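Local coordinates for putative CRISPR-associated endoribonuclease-like protein Cas6nc (Pyrococcus horikoshii, PDB 3QJL), which binds CRISPR RNA as a Cas6-family protein of the prokaryotic adaptive immune system that protects against viruses and other mobile genetic elements, at residues Glu34-Ile39 / Arg92-Ala97. Sequence-based numbering, arbitrary orientation.
Sequences EKVNSI and RAIAEA
The CA atoms of Val36 and Ala97 come to 4.9 Å, the nearest backbone approach of helical segments 34-39 and 92-97. The axes of these short segments pass 8.5 Å apart at 100°. The crossing is steep and the contact small, 278 Å² summed over both sides, and it centres on the methyl of Ala97. Its CB points at the other helix and lies over the peptide joining Lys35 to Val36, 3.3 Å from Lys35 O and 3.4 Å from Val36 N. In Val36, chi1 of 178° sets CG1 anti to the backbone N, facing Ala93 CB, and puts CG2 beside that N, where it reaches Ala97 CB at 3.8 Å and Ile94 CG1 at 4.0 Å. Lys35 adds its CB, 4.0 Å from Ala97 CB, before its chain leads away to a hydrogen bond from NZ to Glu103 O and a cation-pi contact with Phe104. At the margin, the side chains of Ile39 and Glu96 cross at about a right angle, methyl CG2 lying 3.9 Å from carboxylate OE1 in a van der Waals contact. Ile43 of helix 41-47 touches both Val36 and Ala93. Small Ala97 allows close backbone approach between helices 25-39 and 88-100, the two helices of a beta-alpha-beta-beta-alpha-beta ferredoxin-like fold whose strands 5-13, 55-60, 79-85 and 109-118 share one antiparallel sheet.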
ATOM      1  N   GLU A  34       6.814  13.307 -29.076  1.00 58.01           N
ATOM      2  CA  GLU A  34       6.978  14.538 -29.837  1.00 55.18           C
ATOM      3  C   GLU A  34       8.450  14.923 -29.947  1.00 61.95           C
ATOM      4  O   GLU A  34       8.953  15.206 -31.041  1.00 57.75           O
ATOM      5  CB  GLU A  34       6.191  15.644 -29.137  1.00 55.91           C
ATOM      6  CG  GLU A  34       6.423  17.046 -29.625  1.00 66.39           C
ATOM      7  CD  GLU A  34       5.602  18.061 -28.833  1.00 88.96           C
ATOM      8  OE1 GLU A  34       5.131  19.045 -29.447  1.00105.26           O
ATOM      9  OE2 GLU A  34       5.426  17.877 -27.601  1.00 70.29           O
ATOM     10  N   LYS A  35       9.138  14.925 -28.807  1.00 57.68           N
ATOM     11  CA  LYS A  35      10.548  15.273 -28.767  1.00 49.39           C
ATOM     12  C   LYS A  35      11.418  14.327 -29.595  1.00 53.75           C
ATOM     13  O   LYS A  35      12.238  14.782 -30.381  1.00 62.04           O
ATOM     14  CB  LYS A  35      11.040  15.356 -27.332  1.00 44.56           C
ATOM     15  CG  LYS A  35      10.365  16.450 -26.544  1.00 49.30           C
ATOM     16  CD  LYS A  35      10.947  16.571 -25.152  1.00 53.24           C
ATOM     17  CE  LYS A  35      10.093  17.463 -24.277  1.00 56.66           C
ATOM     18  NZ  LYS A  35       9.731  18.744 -24.950  1.00 59.20           N
ATOM     19  N   VAL A  36      11.245  13.021 -29.431  1.00 51.92           N
ATOM     20  CA  VAL A  36      11.990  12.058 -30.239  1.00 51.56           C
ATOM     21  C   VAL A  36      11.614  12.186 -31.710  1.00 58.14           C
ATOM     22  O   VAL A  36      12.447  12.026 -32.599  1.00 61.08           O
ATOM     23  CB  VAL A  36      11.723  10.605 -29.801  1.00 53.12           C
ATOM     24  CG1 VAL A  36      12.467   9.620 -30.702  1.00 48.75           C
ATOM     25  CG2 VAL A  36      12.114  10.410 -28.352  1.00 53.84           C
ATOM     26  N   ASN A  37      10.352  12.474 -31.979  1.00 58.57           N
ATOM     27  CA  ASN A  37       9.912  12.520 -33.359  1.00 58.23           C
ATOM     28  C   ASN A  37      10.616  13.628 -34.147  1.00 63.63           C
ATOM     29  O   ASN A  37      10.822  13.506 -35.355  1.00 66.83           O
ATOM     30  CB  ASN A  37       8.401  12.658 -33.436  1.00 53.74           C
ATOM     31  CG  ASN A  37       7.886  12.523 -34.839  1.00 58.62           C
ATOM     32  OD1 ASN A  37       7.985  11.454 -35.456  1.00 57.60           O
ATOM     33  ND2 ASN A  37       7.327  13.607 -35.361  1.00 59.84           N
ATOM     34  N   SER A  38      11.001  14.697 -33.455  1.00 58.94           N
ATOM     35  CA  SER A  38      11.718  15.802 -34.078  1.00 56.80           C
ATOM     36  C   SER A  38      13.082  15.356 -34.622  1.00 65.42           C
ATOM     37  O   SER A  38      13.548  15.842 -35.655  1.00 61.06           O
ATOM     38  CB  SER A  38      11.915  16.938 -33.074  1.00 57.38           C
ATOM     39  OG  SER A  38      10.686  17.529 -32.701  1.00 55.05           O
ATOM     40  N   ILE A  39      13.714  14.428 -33.909  1.00 64.45           N
ATOM     41  CA  ILE A  39      15.040  13.934 -34.256  1.00 60.39           C
ATOM     42  C   ILE A  39      14.975  12.593 -34.997  1.00 64.11           C
ATOM     43  O   ILE A  39      15.433  12.485 -36.124  1.00 65.69           O
ATOM     44  CB  ILE A  39      15.933  13.799 -33.010  1.00 62.89           C
ATOM     45  CG1 ILE A  39      15.793  15.028 -32.118  1.00 62.99           C
ATOM     46  CG2 ILE A  39      17.368  13.632 -33.408  1.00 65.66           C
ATOM     47  CD1 ILE A  39      15.902  16.319 -32.870  1.00 56.37           C
ATOM     48  N   ARG A  92      19.286   5.922 -26.558  1.00 61.28           N
ATOM     49  CA  ARG A  92      20.163   6.924 -27.158  1.00 49.14           C
ATOM     50  C   ARG A  92      19.335   8.079 -27.696  1.00 47.83           C
ATOM     51  O   ARG A  92      19.532   9.226 -27.314  1.00 46.55           O
ATOM     52  CB  ARG A  92      20.929   6.255 -28.299  1.00 57.89           C
ATOM     53  CG  ARG A  92      22.349   6.740 -28.538  1.00 63.33           C
ATOM     54  CD  ARG A  92      22.392   7.710 -29.708  1.00 68.99           C
ATOM     55  NE  ARG A  92      21.128   7.696 -30.436  1.00 74.31           N
ATOM     56  CZ  ARG A  92      20.934   7.056 -31.586  1.00 78.05           C
ATOM     57  NH1 ARG A  92      21.950   6.395 -32.147  1.00 73.26           N
ATOM     58  NH2 ARG A  92      19.729   7.091 -32.171  1.00 64.87           N
ATOM     59  N   ALA A  93      18.380   7.756 -28.559  1.00 49.22           N
ATOM     60  CA  ALA A  93      17.486   8.749 -29.149  1.00 48.07           C
ATOM     61  C   ALA A  93      16.638   9.519 -28.138  1.00 48.88           C
ATOM     62  O   ALA A  93      16.283  10.667 -28.370  1.00 48.91           O
ATOM     63  CB  ALA A  93      16.592   8.094 -30.174  1.00 50.48           C
ATOM     64  N   ILE A  94      16.288   8.895 -27.022  1.00 50.12           N
ATOM     65  CA  ILE A  94      15.466   9.595 -26.045  1.00 50.13           C
ATOM     66  C   ILE A  94      16.305  10.634 -25.308  1.00 48.23           C
ATOM     67  O   ILE A  94      15.888  11.783 -25.133  1.00 49.26           O
ATOM     68  CB  ILE A  94      14.769   8.622 -25.066  1.00 46.60           C
ATOM     69  CG1 ILE A  94      13.687   7.834 -25.803  1.00 48.27           C
ATOM     70  CG2 ILE A  94      14.159   9.374 -23.886  1.00 40.28           C
ATOM     71  CD1 ILE A  94      13.071   6.702 -24.983  1.00 44.47           C
ATOM     72  N   ALA A  95      17.494  10.224 -24.885  1.00 45.79           N
ATOM     73  CA  ALA A  95      18.428  11.139 -24.240  1.00 52.80           C
ATOM     74  C   ALA A  95      18.628  12.420 -25.067  1.00 56.46           C
ATOM     75  O   ALA A  95      18.501  13.529 -24.545  1.00 55.23           O
ATOM     76  CB  ALA A  95      19.756  10.441 -24.006  1.00 48.32           C
ATOM     77  N   GLU A  96      18.923  12.261 -26.356  1.00 52.53           N
ATOM     78  CA  GLU A  96      19.142  13.399 -27.242  1.00 54.02           C
ATOM     79  C   GLU A  96      17.912  14.302 -27.337  1.00 58.91           C
ATOM     80  O   GLU A  96      17.990  15.510 -27.073  1.00 57.16           O
ATOM     81  CB  GLU A  96      19.544  12.919 -28.638  1.00 54.77           C
ATOM     82  CG  GLU A  96      20.389  13.933 -29.397  1.00 57.65           C
ATOM     83  CD  GLU A  96      20.796  13.458 -30.788  1.00 65.51           C
ATOM     84  OE1 GLU A  96      20.862  14.308 -31.708  1.00 64.80           O
ATOM     85  OE2 GLU A  96      21.058  12.245 -30.967  1.00 66.11           O
ATOM     86  N   ALA A  97      16.781  13.707 -27.715  1.00 53.90           N
ATOM     87  CA  ALA A  97      15.535  14.441 -27.909  1.00 52.56           C
ATOM     88  C   ALA A  97      15.198  15.267 -26.689  1.00 52.58           C
ATOM     89  O   ALA A  97      14.910  16.463 -26.782  1.00 54.88           O
ATOM     90  CB  ALA A  97      14.411  13.483 -28.192  1.00 54.33           C
TER